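Local coordinates for protein oxalate biosynthetic component 1 (PDB 5IKZ) that probably makes oxalate from oxaloacetate and acetyl-CoA, joining a beta-keto acid cleavage domain to an alpha/beta-hydrolase-like domain, at residues A[120-125]-A[170-175]; A[1022-1027]-A[1057-1062]; A[539-544]-A[559-564]; A[851-856]-A[934-939]. All blocks are in the same frame, centred on the assembly; numbering follows the deposited sequence.

Contact 1: residues A[120-125]-A[170-175]; sequences LERLSS and ADNAAV
Asp171, the last residue of helix 162-171, holds out its carboxylate to the backbone of Ser124 and Ser125 just before helix 126-139, in a contact in which each segment carries the N-cap of a following helix. Each oxygen takes one N-H through its syn lone pair: Ser124 N bonds to Asp171 OD1 in an almost straight line (169°), and Ser125 N meets Asp171 OD2 at 2.8 Å. Two bonds to successive amides leave the carboxylate little freedom to turn. Its CG stands opposite the backbone N (chi1 -168°), which carries the group across the gap, alongside the CB of both serines. Ser125 is itself the N-cap of helix 126-139, and its OG bonds to Leu128 N.

Next to the carboxylate the contact turns apolar. Leu123 crosses Val175 at about a right angle, with Leu123 CD2 3.9 Å from Val175 CG2, and Leu123 also rests on Leu128, Val129 and Ile132 of helix 126-139. Arg122, exposed to solvent, bends at chi3 and brings NH1 within 3.7 Å of Ala174 CB.

Asn172 breaks the run of helix and caps the next one, 173-180. Its amide works at both ends: ND2 makes a weak bond to Arg122 O, whereas OD1 accepts from Ala174 N at 2.9 Å, the donor lying in the plane of the side-chain carbonyl.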
loop_
_atom_site.group_PDB
_atom_site.type_symbol
_atom_site.label_atom_id
_atom_site.label_comp_id
_atom_site.label_asym_id
_atom_site.label_seq_id
_atom_site.Cartn_x
_atom_site.Cartn_y
_atom_site.Cartn_z
ATOM N N LEU A 120 15.291 5.689 34.176
ATOM C CA LEU A 120 16.355 6.105 33.270
ATOM C C LEU A 120 16.727 7.570 33.468
ATOM O O LEU A 120 17.903 7.931 33.431
ATOM C CB LEU A 120 15.939 5.867 31.818
ATOM C CG LEU A 120 15.940 4.417 31.339
ATOM C CD1 LEU A 120 15.245 4.304 29.990
ATOM C CD2 LEU A 120 17.364 3.889 31.261
ATOM N N GLU A 121 15.719 8.409 33.682
ATOM C CA GLU A 121 15.932 9.847 33.797
ATOM C C GLU A 121 16.635 10.233 35.096
ATOM O O GLU A 121 17.078 11.372 35.253
ATOM C CB GLU A 121 14.598 10.592 33.681
ATOM C CG GLU A 121 14.285 11.081 32.275
ATOM C CD GLU A 121 12.844 11.528 32.117
ATOM O OE1 GLU A 121 12.105 11.526 33.125
ATOM O OE2 GLU A 121 12.453 11.885 30.986
ATOM N N ARG A 122 16.739 9.287 36.027
ATOM C CA ARG A 122 17.460 9.530 37.272
ATOM C C ARG A 122 18.950 9.706 37.002
ATOM O O ARG A 122 19.656 10.365 37.765
ATOM C CB ARG A 122 17.237 8.387 38.265
ATOM C CG ARG A 122 15.786 8.163 38.643
ATOM C CD ARG A 122 15.664 7.255 39.856
ATOM N NE ARG A 122 16.017 7.951 41.088
ATOM C CZ ARG A 122 16.090 7.371 42.282
ATOM N NH1 ARG A 122 15.839 6.076 42.408
ATOM N NH2 ARG A 122 16.418 8.087 43.349
ATOM N N LEU A 123 19.417 9.110 35.911
ATOM C CA LEU A 123 20.810 9.236 35.504
ATOM C C LEU A 123 21.117 10.658 35.048
ATOM O O LEU A 123 20.324 11.279 34.341
ATOM C CB LEU A 123 21.139 8.240 34.391
ATOM C CG LEU A 123 21.147 6.765 34.801
ATOM C CD1 LEU A 123 21.412 5.875 33.600
ATOM C CD2 LEU A 123 22.178 6.518 35.892
ATOM N N SER A 124 22.273 11.169 35.459
ATOM C CA SER A 124 22.655 12.543 35.159
ATOM C C SER A 124 23.155 12.687 33.727
ATOM O O SER A 124 22.824 13.650 33.036
ATOM C CB SER A 124 23.727 13.024 36.138
ATOM O OG SER A 124 23.284 12.903 37.481
ATOM N N SER A 125 23.955 11.722 33.288
ATOM C CA SER A 125 24.555 11.769 31.960
ATOM C C SER A 125 23.556 11.382 30.874
ATOM O O SER A 125 23.064 10.256 30.846
ATOM C CB SER A 125 25.777 10.850 31.900
ATOM O OG SER A 125 26.319 10.798 30.592
ATOM N N ALA A 170 28.516 4.996 39.245
ATOM C CA ALA A 170 29.086 6.312 39.514
ATOM C C ALA A 170 28.055 7.420 39.322
ATOM O O ALA A 170 27.941 8.321 40.155
ATOM C CB ALA A 170 30.293 6.555 38.623
ATOM N N ASP A 171 27.309 7.351 38.222
ATOM C CA ASP A 171 26.290 8.350 37.918
ATOM C C ASP A 171 25.170 8.320 38.954
ATOM O O ASP A 171 24.769 9.359 39.480
ATOM C CB ASP A 171 25.716 8.124 36.517
ATOM C CG ASP A 171 24.878 9.294 36.032
ATOM O OD1 ASP A 171 23.785 9.519 36.592
ATOM O OD2 ASP A 171 25.307 9.984 35.081
ATOM N N ASN A 172 24.671 7.120 39.238
ATOM C CA ASN A 172 23.597 6.927 40.207
ATOM C C ASN A 172 23.458 5.451 40.572
ATOM O O ASN A 172 23.007 4.643 39.762
ATOM C CB ASN A 172 22.273 7.464 39.656
ATOM C CG ASN A 172 21.214 7.628 40.730
ATOM O OD1 ASN A 172 21.100 6.809 41.640
ATOM N ND2 ASN A 172 20.428 8.693 40.623
ATOM N N ALA A 173 23.835 5.107 41.799
ATOM C CA ALA A 173 23.833 3.716 42.239
ATOM C C ALA A 173 22.421 3.168 42.440
ATOM O O ALA A 173 22.216 1.954 42.427
ATOM C CB ALA A 173 24.637 3.572 43.521
ATOM N N ALA A 174 21.453 4.060 42.625
ATOM C CA ALA A 174 20.073 3.649 42.867
ATOM C C ALA A 174 19.466 2.992 41.632
ATOM O O ALA A 174 18.694 2.040 41.741
ATOM C CB ALA A 174 19.231 4.838 43.303
ATOM N N VAL A 175 19.817 3.510 40.459
ATOM C CA VAL A 175 19.355 2.940 39.200
ATOM C C VAL A 175 19.889 1.520 39.036
ATOM O O VAL A 175 19.159 0.611 38.640
ATOM C CB VAL A 175 19.792 3.800 37.996
ATOM C CG1 VAL A 175 19.401 3.131 36.687
ATOM C CG2 VAL A 175 19.182 5.188 38.092
#

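Contact 2: residues A[1022-1027]-A[1057-1062]; sequences HCLVHT and FLLDDH
Phe1057 CG sits between its backbone N and carbonyl carbon (chi1 66°), a turn that lays the ring edge against Cys1023, whose SG swings beside its own N (chi1 -66°). The sulfur meets the rim of the ring and not a face: SG is 3.9 Å from Phe1057 CZ and lies 83° off the ring normal, a sulfur-aromatic contact made edge-on. The CB of Cys1023 touches the same rim, 4.0 Å from Phe1057 CZ.

Two residues on, Leu1059 does most of the filling. Its CD1 branch rests on the backbone, 3.8 Å from Cys1023 O, and reaches Thr1027 CG2 at 4.0 Å, those two side chains crossing almost perpendicularly. The CD2 branch meets Leu1024 CD2 at 4.1 Å, the two side chains slanting across each other. No hydrogen bond spans the two segments, so this buried patch is held by apolar fit.

The contact thus docks the C-terminal part of helix 1015-1023 on the loop between strand 1049-1054 and helix 1071-1076. Tyr1032 packs against Cys1023, Phe1057 and Leu1059, Arg1064 bonds to Leu1024 O, and helix 1071-1076 lies against Leu1058.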
loop_
_atom_site.group_PDB
_atom_site.type_symbol
_atom_site.label_atom_id
_atom_site.label_comp_id
_atom_site.label_asym_id
_atom_site.label_seq_id
_atom_site.Cartn_x
_atom_site.Cartn_y
_atom_site.Cartn_z
ATOM N N HIS A 1022 -3.373 -1.284 10.842
ATOM C CA HIS A 1022 -3.658 -1.894 12.133
ATOM C C HIS A 1022 -4.790 -2.913 12.020
ATOM O O HIS A 1022 -4.709 -4.005 12.578
ATOM C CB HIS A 1022 -4.013 -0.822 13.165
ATOM C CG HIS A 1022 -4.571 -1.373 14.439
ATOM N ND1 HIS A 1022 -3.851 -2.205 15.270
ATOM C CD2 HIS A 1022 -5.783 -1.219 15.021
ATOM C CE1 HIS A 1022 -4.594 -2.535 16.310
ATOM N NE2 HIS A 1022 -5.771 -1.951 16.183
ATOM N N CYS A 1023 -5.840 -2.551 11.286
ATOM C CA CYS A 1023 -7.008 -3.413 11.139
ATOM C C CYS A 1023 -6.747 -4.629 10.252
ATOM O O CYS A 1023 -7.505 -5.596 10.280
ATOM C CB CYS A 1023 -8.191 -2.622 10.573
ATOM S SG CYS A 1023 -8.843 -1.338 11.662
ATOM N N LEU A 1024 -5.679 -4.577 9.462
ATOM C CA LEU A 1024 -5.364 -5.667 8.542
ATOM C C LEU A 1024 -4.840 -6.902 9.266
ATOM O O LEU A 1024 -4.841 -8.001 8.709
ATOM C CB LEU A 1024 -4.340 -5.211 7.499
ATOM C CG LEU A 1024 -4.869 -4.386 6.326
ATOM C CD1 LEU A 1024 -3.765 -4.138 5.313
ATOM C CD2 LEU A 1024 -6.056 -5.076 5.672
ATOM N N VAL A 1025 -4.396 -6.724 10.506
ATOM C CA VAL A 1025 -3.800 -7.824 11.257
ATOM C C VAL A 1025 -4.544 -8.145 12.558
ATOM O O VAL A 1025 -4.835 -9.306 12.836
ATOM C CB VAL A 1025 -2.315 -7.531 11.584
ATOM C CG1 VAL A 1025 -1.436 -7.834 10.380
ATOM C CG2 VAL A 1025 -2.130 -6.088 12.030
ATOM N N HIS A 1026 -4.864 -7.118 13.341
ATOM C CA HIS A 1026 -5.407 -7.319 14.682
ATOM C C HIS A 1026 -6.935 -7.345 14.730
ATOM O O HIS A 1026 -7.526 -8.028 15.570
ATOM C CB HIS A 1026 -4.888 -6.226 15.620
ATOM C CG HIS A 1026 -3.394 -6.150 15.692
ATOM N ND1 HIS A 1026 -2.695 -4.988 15.443
ATOM C CD2 HIS A 1026 -2.467 -7.091 15.988
ATOM C CE1 HIS A 1026 -1.400 -5.218 15.579
ATOM N NE2 HIS A 1026 -1.235 -6.486 15.910
ATOM N N THR A 1027 -7.571 -6.603 13.829
ATOM C CA THR A 1027 -9.018 -6.414 13.873
ATOM C C THR A 1027 -9.793 -7.546 13.201
ATOM O O THR A 1027 -9.457 -7.975 12.098
ATOM C CB THR A 1027 -9.416 -5.075 13.214
ATOM O OG1 THR A 1027 -8.877 -3.989 13.977
ATOM C CG2 THR A 1027 -10.930 -4.929 13.140
ATOM N N PHE A 1057 -12.697 2.586 4.768
ATOM C CA PHE A 1057 -12.368 1.351 4.069
ATOM C C PHE A 1057 -13.183 0.205 4.653
ATOM O O PHE A 1057 -13.650 0.284 5.787
ATOM C CB PHE A 1057 -10.866 1.055 4.148
ATOM C CG PHE A 1057 -10.366 0.761 5.537
ATOM C CD1 PHE A 1057 -9.976 1.789 6.381
ATOM C CD2 PHE A 1057 -10.269 -0.544 5.991
ATOM C CE1 PHE A 1057 -9.509 1.519 7.656
ATOM C CE2 PHE A 1057 -9.805 -0.820 7.265
ATOM C CZ PHE A 1057 -9.425 0.214 8.098
ATOM N N LEU A 1058 -13.363 -0.854 3.872
ATOM C CA LEU A 1058 -14.181 -1.978 4.306
ATOM C C LEU A 1058 -13.385 -3.275 4.338
ATOM O O LEU A 1058 -12.763 -3.657 3.348
ATOM C CB LEU A 1058 -15.396 -2.139 3.390
ATOM C CG LEU A 1058 -16.244 -0.889 3.140
ATOM C CD1 LEU A 1058 -17.346 -1.185 2.137
ATOM C CD2 LEU A 1058 -16.825 -0.356 4.441
ATOM N N LEU A 1059 -13.410 -3.947 5.484
ATOM C CA LEU A 1059 -12.773 -5.251 5.618
ATOM C C LEU A 1059 -13.677 -6.346 5.066
ATOM O O LEU A 1059 -14.893 -6.315 5.261
ATOM C CB LEU A 1059 -12.435 -5.544 7.082
ATOM C CG LEU A 1059 -11.289 -4.759 7.719
ATOM C CD1 LEU A 1059 -11.128 -5.153 9.180
ATOM C CD2 LEU A 1059 -9.993 -4.976 6.955
ATOM N N ASP A 1060 -13.078 -7.308 4.372
ATOM C CA ASP A 1060 -13.813 -8.469 3.892
ATOM C C ASP A 1060 -13.809 -9.545 4.973
ATOM O O ASP A 1060 -13.532 -9.253 6.137
ATOM C CB ASP A 1060 -13.217 -8.991 2.577
ATOM C CG ASP A 1060 -11.815 -9.564 2.742
ATOM O OD1 ASP A 1060 -11.233 -9.448 3.839
ATOM O OD2 ASP A 1060 -11.285 -10.123 1.757
ATOM N N ASP A 1061 -14.098 -10.785 4.595
ATOM C CA ASP A 1061 -14.160 -11.870 5.569
ATOM C C ASP A 1061 -12.770 -12.291 6.042
ATOM O O ASP A 1061 -12.623 -12.886 7.110
ATOM C CB ASP A 1061 -14.906 -13.069 4.983
ATOM C CG ASP A 1061 -16.368 -12.771 4.715
ATOM O OD1 ASP A 1061 -16.885 -11.779 5.272
ATOM O OD2 ASP A 1061 -16.999 -13.527 3.946
ATOM N N HIS A 1062 -11.753 -11.977 5.248
ATOM C CA HIS A 1062 -10.383 -12.352 5.582
ATOM C C HIS A 1062 -9.589 -11.161 6.110
ATOM O O HIS A 1062 -8.356 -11.183 6.106
ATOM C CB HIS A 1062 -9.676 -12.945 4.361
ATOM C CG HIS A 1062 -10.466 -14.006 3.661
ATOM N ND1 HIS A 1062 -10.301 -15.350 3.922
ATOM C CD2 HIS A 1062 -11.419 -13.924 2.703
ATOM C CE1 HIS A 1062 -11.123 -16.048 3.158
ATOM N NE2 HIS A 1062 -11.812 -15.207 2.409
#

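Contact 3: residues A[539-544]-A[559-564]; sequences EAALAH and DALHPI
Ala560, which ends helix 554-560, meets Ala541, which ends helix 530-541, at the closest approach of the two backbones, their CA atoms 6.0 Å apart. The pair fit reciprocally, each methyl set against the other's carbonyl: Ala560 CB is 3.7 Å from Ala541 O, and Ala541 CB is 3.7 Å from Ala560 O. Small side chains at both places let the two helix ends come this near. The methyl of Ala560 also touches the branch of Leu542, with Leu542 CD2 at 3.9 Å.

Leu561 comes next, the first residue to leave the helix and at the same time the N-cap position of helix 562-579, so the chain bends here between two helices. Its CG lies beside the backbone N (chi1 -65°), which turns the branched end inward to meet Leu542 at about a right angle. The CD2 methyl does the touching, 4.1 Å from Leu542 CG and as far from Leu542 CD1. Ile564 starts out toward the first segment, but its CD1 stops 4.6 Å from Ala541 CB, and it packs instead on Leu534, Gln537 and Ala538 of helix 530-541.

No hydrogen bond crosses between the segments, which join helix 530-541 to helices 554-560 and 562-579, the latter pair in the cap-domain region. Helix 715-734 covers both leucines, through Leu721 on Leu542 and Leu722 on Leu561, and helix 682-690 sets Leu687 on Leu561 and Leu690 on Ile564.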
loop_
_atom_site.group_PDB
_atom_site.type_symbol
_atom_site.label_atom_id
_atom_site.label_comp_id
_atom_site.label_asym_id
_atom_site.label_seq_id
_atom_site.Cartn_x
_atom_site.Cartn_y
_atom_site.Cartn_z
ATOM N N GLU A 539 -6.522 6.056 -24.191
ATOM C CA GLU A 539 -6.990 7.400 -23.896
ATOM C C GLU A 539 -6.622 8.353 -25.030
ATOM O O GLU A 539 -7.420 9.208 -25.421
ATOM C CB GLU A 539 -6.402 7.875 -22.569
ATOM C CG GLU A 539 -6.809 9.271 -22.158
ATOM C CD GLU A 539 -6.182 9.679 -20.845
ATOM O OE1 GLU A 539 -4.976 10.013 -20.837
ATOM O OE2 GLU A 539 -6.891 9.652 -19.818
ATOM N N ALA A 540 -5.416 8.184 -25.567
ATOM C CA ALA A 540 -4.936 9.013 -26.668
ATOM C C ALA A 540 -5.630 8.654 -27.976
ATOM O O ALA A 540 -5.950 9.529 -28.780
ATOM C CB ALA A 540 -3.429 8.873 -26.814
ATOM N N ALA A 541 -5.861 7.362 -28.184
ATOM C CA ALA A 541 -6.492 6.880 -29.408
ATOM C C ALA A 541 -7.958 7.295 -29.495
ATOM O O ALA A 541 -8.556 7.262 -30.570
ATOM C CB ALA A 541 -6.367 5.367 -29.501
ATOM N N LEU A 542 -8.530 7.688 -28.361
ATOM C CA LEU A 542 -9.931 8.093 -28.310
ATOM C C LEU A 542 -10.081 9.556 -27.910
ATOM O O LEU A 542 -11.190 10.024 -27.656
ATOM C CB LEU A 542 -10.704 7.208 -27.328
ATOM C CG LEU A 542 -10.683 5.700 -27.569
ATOM C CD1 LEU A 542 -11.374 4.967 -26.429
ATOM C CD2 LEU A 542 -11.338 5.364 -28.899
ATOM N N ALA A 543 -8.962 10.271 -27.861
ATOM C CA ALA A 543 -8.939 11.639 -27.349
ATOM C C ALA A 543 -9.836 12.582 -28.140
ATOM O O ALA A 543 -10.395 13.531 -27.590
ATOM C CB ALA A 543 -7.511 12.167 -27.339
ATOM N N HIS A 544 -9.977 12.310 -29.432
ATOM C CA HIS A 544 -10.694 13.207 -30.330
ATOM C C HIS A 544 -12.160 12.808 -30.511
ATOM O O HIS A 544 -12.879 13.410 -31.309
ATOM C CB HIS A 544 -9.983 13.264 -31.689
ATOM C CG HIS A 544 -9.707 11.920 -32.292
ATOM N ND1 HIS A 544 -8.877 10.991 -31.700
ATOM C CD2 HIS A 544 -10.141 11.354 -33.444
ATOM C CE1 HIS A 544 -8.820 9.909 -32.456
ATOM N NE2 HIS A 544 -9.577 10.103 -33.520
ATOM N N ASP A 559 -12.433 0.403 -33.826
ATOM C CA ASP A 559 -11.503 0.590 -34.931
ATOM C C ASP A 559 -10.279 1.381 -34.478
ATOM O O ASP A 559 -9.162 1.134 -34.935
ATOM C CB ASP A 559 -12.197 1.300 -36.097
ATOM C CG ASP A 559 -11.497 1.072 -37.420
ATOM O OD1 ASP A 559 -11.626 -0.040 -37.974
ATOM O OD2 ASP A 559 -10.820 2.001 -37.909
ATOM N N ALA A 560 -10.496 2.329 -33.570
ATOM C CA ALA A 560 -9.415 3.163 -33.057
ATOM C C ALA A 560 -8.530 2.394 -32.082
ATOM O O ALA A 560 -7.367 2.740 -31.883
ATOM C CB ALA A 560 -9.981 4.408 -32.388
ATOM N N LEU A 561 -9.088 1.349 -31.476
ATOM C CA LEU A 561 -8.374 0.564 -30.475
ATOM C C LEU A 561 -7.700 -0.664 -31.074
ATOM O O LEU A 561 -7.174 -1.509 -30.348
ATOM C CB LEU A 561 -9.326 0.129 -29.360
ATOM C CG LEU A 561 -9.921 1.234 -28.491
ATOM C CD1 LEU A 561 -10.857 0.639 -27.456
ATOM C CD2 LEU A 561 -8.818 2.035 -27.824
ATOM N N HIS A 562 -7.716 -0.753 -32.399
ATOM C CA HIS A 562 -7.201 -1.923 -33.108
ATOM C C HIS A 562 -5.773 -2.338 -32.711
ATOM O O HIS A 562 -5.541 -3.515 -32.433
ATOM C CB HIS A 562 -7.271 -1.689 -34.621
ATOM C CG HIS A 562 -6.804 -2.857 -35.432
ATOM N ND1 HIS A 562 -7.518 -4.033 -35.521
ATOM C CD2 HIS A 562 -5.693 -3.033 -36.185
ATOM C CE1 HIS A 562 -6.869 -4.882 -36.297
ATOM N NE2 HIS A 562 -5.758 -4.300 -36.713
ATOM N N PRO A 563 -4.813 -1.391 -32.674
ATOM C CA PRO A 563 -3.470 -1.849 -32.294
ATOM C C PRO A 563 -3.380 -2.272 -30.829
ATOM O O PRO A 563 -2.527 -3.080 -30.465
ATOM C CB PRO A 563 -2.594 -0.621 -32.558
ATOM C CG PRO A 563 -3.518 0.530 -32.412
ATOM C CD PRO A 563 -4.830 0.056 -32.959
ATOM N N ILE A 564 -4.266 -1.726 -30.004
ATOM C CA ILE A 564 -4.289 -2.029 -28.579
ATOM C C ILE A 564 -4.900 -3.399 -28.320
ATOM O O ILE A 564 -4.478 -4.119 -27.412
ATOM C CB ILE A 564 -5.063 -0.951 -27.814
ATOM C CG1 ILE A 564 -4.370 0.394 -28.020
ATOM C CG2 ILE A 564 -5.168 -1.288 -26.336
ATOM C CD1 ILE A 564 -5.073 1.527 -27.388
#

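Contact 4: residues A[851-856]-A[934-939]; sequences SMLHNR and HSSGIA
Ser935 OG, hydrogen-bonded to His1069 NE2, faces Arg856 NH1 across the contact at 4.1 Å, too far for a direct bond. The serine sits at a nucleophile elbow, the sharp strand-turn-helix corner of the alpha/beta hydrolase fold. Strand 929-935 ends in a type II' turn closed by Gly937 N to His934 O at 2.9 Å, and helix 937-955 starts at once. Ser935 takes the elbow's characteristic backbone (phi 58°, psi -106°), and it is the central residue of an Ala-His-Ser-Ser-Gly run resembling the family's Gly-X-Ser-X-Gly. That and the His1069 bond are consistent with the serine and histidine of a hydrolase-type active site, and a glycerol, probably from the crystallisation liquor, lies about 4 Å from the Ser935 side chain and may mark a pocket.

Helix 849-860 lies beside this corner and reaches it chiefly through Arg856. The aliphatic part of that side chain runs over the elbow, with CG 4.0 Å from Ala939 CB and CD 3.8 Å from Ser936 OG. A bend at chi3 (59°) then lifts the guanidinium toward the turn, so that both serine hydroxyls lie at its edge and near its plane. Helix 849-860 is itself backed by helix 715-734, where Tyr723 touches Leu853. Leu853 CD2, one turn back from Arg856 in the same helix, stands 3.2 Å above the guanidinium plane, displaced from its centre.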
loop_
_atom_site.group_PDB
_atom_site.type_symbol
_atom_site.label_atom_id
_atom_site.label_comp_id
_atom_site.label_asym_id
_atom_site.label_seq_id
_atom_site.Cartn_x
_atom_site.Cartn_y
_atom_site.Cartn_z
ATOM N N SER A 851 -24.564 -0.340 -19.722
ATOM C CA SER A 851 -25.415 0.795 -20.051
ATOM C C SER A 851 -25.382 1.825 -18.926
ATOM O O SER A 851 -25.263 3.026 -19.167
ATOM C CB SER A 851 -26.852 0.335 -20.302
ATOM O OG SER A 851 -26.884 -0.793 -21.158
ATOM N N MET A 852 -25.482 1.335 -17.695
ATOM C CA MET A 852 -25.483 2.195 -16.520
ATOM C C MET A 852 -24.114 2.827 -16.289
ATOM O O MET A 852 -24.020 3.966 -15.831
ATOM C CB MET A 852 -25.907 1.403 -15.281
ATOM C CG MET A 852 -27.310 0.808 -15.350
ATOM S SD MET A 852 -28.632 2.010 -15.109
ATOM C CE MET A 852 -29.079 2.405 -16.798
ATOM N N LEU A 853 -23.056 2.086 -16.607
ATOM C CA LEU A 853 -21.696 2.563 -16.367
ATOM C C LEU A 853 -21.279 3.608 -17.394
ATOM O O LEU A 853 -20.565 4.552 -17.067
ATOM C CB LEU A 853 -20.701 1.399 -16.368
ATOM C CG LEU A 853 -20.921 0.319 -15.304
ATOM C CD1 LEU A 853 -19.661 -0.507 -15.094
ATOM C CD2 LEU A 853 -21.389 0.928 -13.994
ATOM N N HIS A 854 -21.717 3.435 -18.638
ATOM C CA HIS A 854 -21.493 4.457 -19.651
ATOM C C HIS A 854 -22.186 5.745 -19.240
ATOM O O HIS A 854 -21.611 6.828 -19.320
ATOM C CB HIS A 854 -22.002 4.015 -21.018
ATOM C CG HIS A 854 -22.131 5.142 -21.995
ATOM N ND1 HIS A 854 -21.058 5.641 -22.702
ATOM C CD2 HIS A 854 -23.203 5.881 -22.369
ATOM C CE1 HIS A 854 -21.465 6.632 -23.475
ATOM N NE2 HIS A 854 -22.762 6.799 -23.291
ATOM N N ASN A 855 -23.433 5.611 -18.802
ATOM C CA ASN A 855 -24.201 6.736 -18.293
ATOM C C ASN A 855 -23.506 7.378 -17.099
ATOM O O ASN A 855 -23.547 8.594 -16.916
ATOM C CB ASN A 855 -25.609 6.281 -17.909
ATOM C CG ASN A 855 -26.433 7.391 -17.301
ATOM O OD1 ASN A 855 -26.620 7.443 -16.086
ATOM N ND2 ASN A 855 -26.934 8.286 -18.144
ATOM N N ARG A 856 -22.858 6.539 -16.297
ATOM C CA ARG A 856 -22.130 6.984 -15.116
ATOM C C ARG A 856 -20.943 7.866 -15.502
ATOM O O ARG A 856 -20.792 8.977 -14.996
ATOM C CB ARG A 856 -21.652 5.772 -14.311
ATOM C CG ARG A 856 -21.821 5.896 -12.809
ATOM C CD ARG A 856 -21.455 4.590 -12.113
ATOM N NE ARG A 856 -20.080 4.188 -12.391
ATOM C CZ ARG A 856 -19.534 3.049 -11.974
ATOM N NH1 ARG A 856 -20.249 2.192 -11.259
ATOM N NH2 ARG A 856 -18.275 2.766 -12.273
ATOM N N HIS A 934 -26.711 4.173 -3.652
ATOM C CA HIS A 934 -25.599 3.234 -3.666
ATOM C C HIS A 934 -25.103 3.026 -5.087
ATOM O O HIS A 934 -25.905 2.950 -6.020
ATOM C CB HIS A 934 -26.007 1.896 -3.049
ATOM C CG HIS A 934 -24.974 0.823 -3.207
ATOM N ND1 HIS A 934 -23.742 0.881 -2.592
ATOM C CD2 HIS A 934 -24.988 -0.331 -3.914
ATOM C CE1 HIS A 934 -23.043 -0.194 -2.911
ATOM N NE2 HIS A 934 -23.777 -0.945 -3.712
ATOM N N SER A 935 -23.783 2.942 -5.240
ATOM C CA SER A 935 -23.156 2.700 -6.536
ATOM C C SER A 935 -23.538 3.778 -7.552
ATOM O O SER A 935 -23.067 4.913 -7.473
ATOM C CB SER A 935 -23.536 1.311 -7.059
ATOM O OG SER A 935 -22.841 0.998 -8.252
ATOM N N SER A 936 -24.402 3.417 -8.496
ATOM C CA SER A 936 -24.821 4.329 -9.556
ATOM C C SER A 936 -25.872 5.326 -9.086
ATOM O O SER A 936 -26.298 6.192 -9.849
ATOM C CB SER A 936 -25.370 3.543 -10.746
ATOM O OG SER A 936 -24.457 2.545 -11.160
ATOM N N GLY A 937 -26.288 5.195 -7.830
ATOM C CA GLY A 937 -27.355 6.011 -7.280
ATOM C C GLY A 937 -27.103 7.502 -7.371
ATOM O O GLY A 937 -27.986 8.262 -7.772
ATOM N N ILE A 938 -25.894 7.920 -7.009
ATOM C CA ILE A 938 -25.552 9.337 -7.005
ATOM C C ILE A 938 -25.554 9.902 -8.426
ATOM O O ILE A 938 -25.771 11.096 -8.626
ATOM C CB ILE A 938 -24.178 9.583 -6.334
ATOM C CG1 ILE A 938 -23.967 11.074 -6.064
ATOM C CG2 ILE A 938 -23.045 9.002 -7.170
ATOM C CD1 ILE A 938 -25.001 11.675 -5.142
ATOM N N ALA A 939 -25.333 9.035 -9.412
ATOM C CA ALA A 939 -25.371 9.444 -10.811
ATOM C C ALA A 939 -26.810 9.647 -11.264
ATOM O O ALA A 939 -27.146 10.663 -11.875
ATOM C CB ALA A 939 -24.678 8.414 -11.690
#

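How the contacts relate
Read from the N terminus, the four contacts come in series: contact 1 closes first, then contact 3, contact 4 and contact 2, with none nested or crossed. Contact 1 closes a loop of 44 residues inside the N-terminal domain and lies remote from the rest, its centre about 73 Å from that of contact 3. Contact 3 closes a loop of only 14 residues between helix 530-541 and the pair 554-560 and 562-579. Contacts 4 and 2 both belong to the C-terminal alpha/beta-hydrolase-like domain: contact 4, spanning 77 residues, ties a helix to the elbow, and contact 2 closes a loop of 29 residues that holds strands 1038-1043 and 1049-1054. Their nearest atoms are about 8 Å apart.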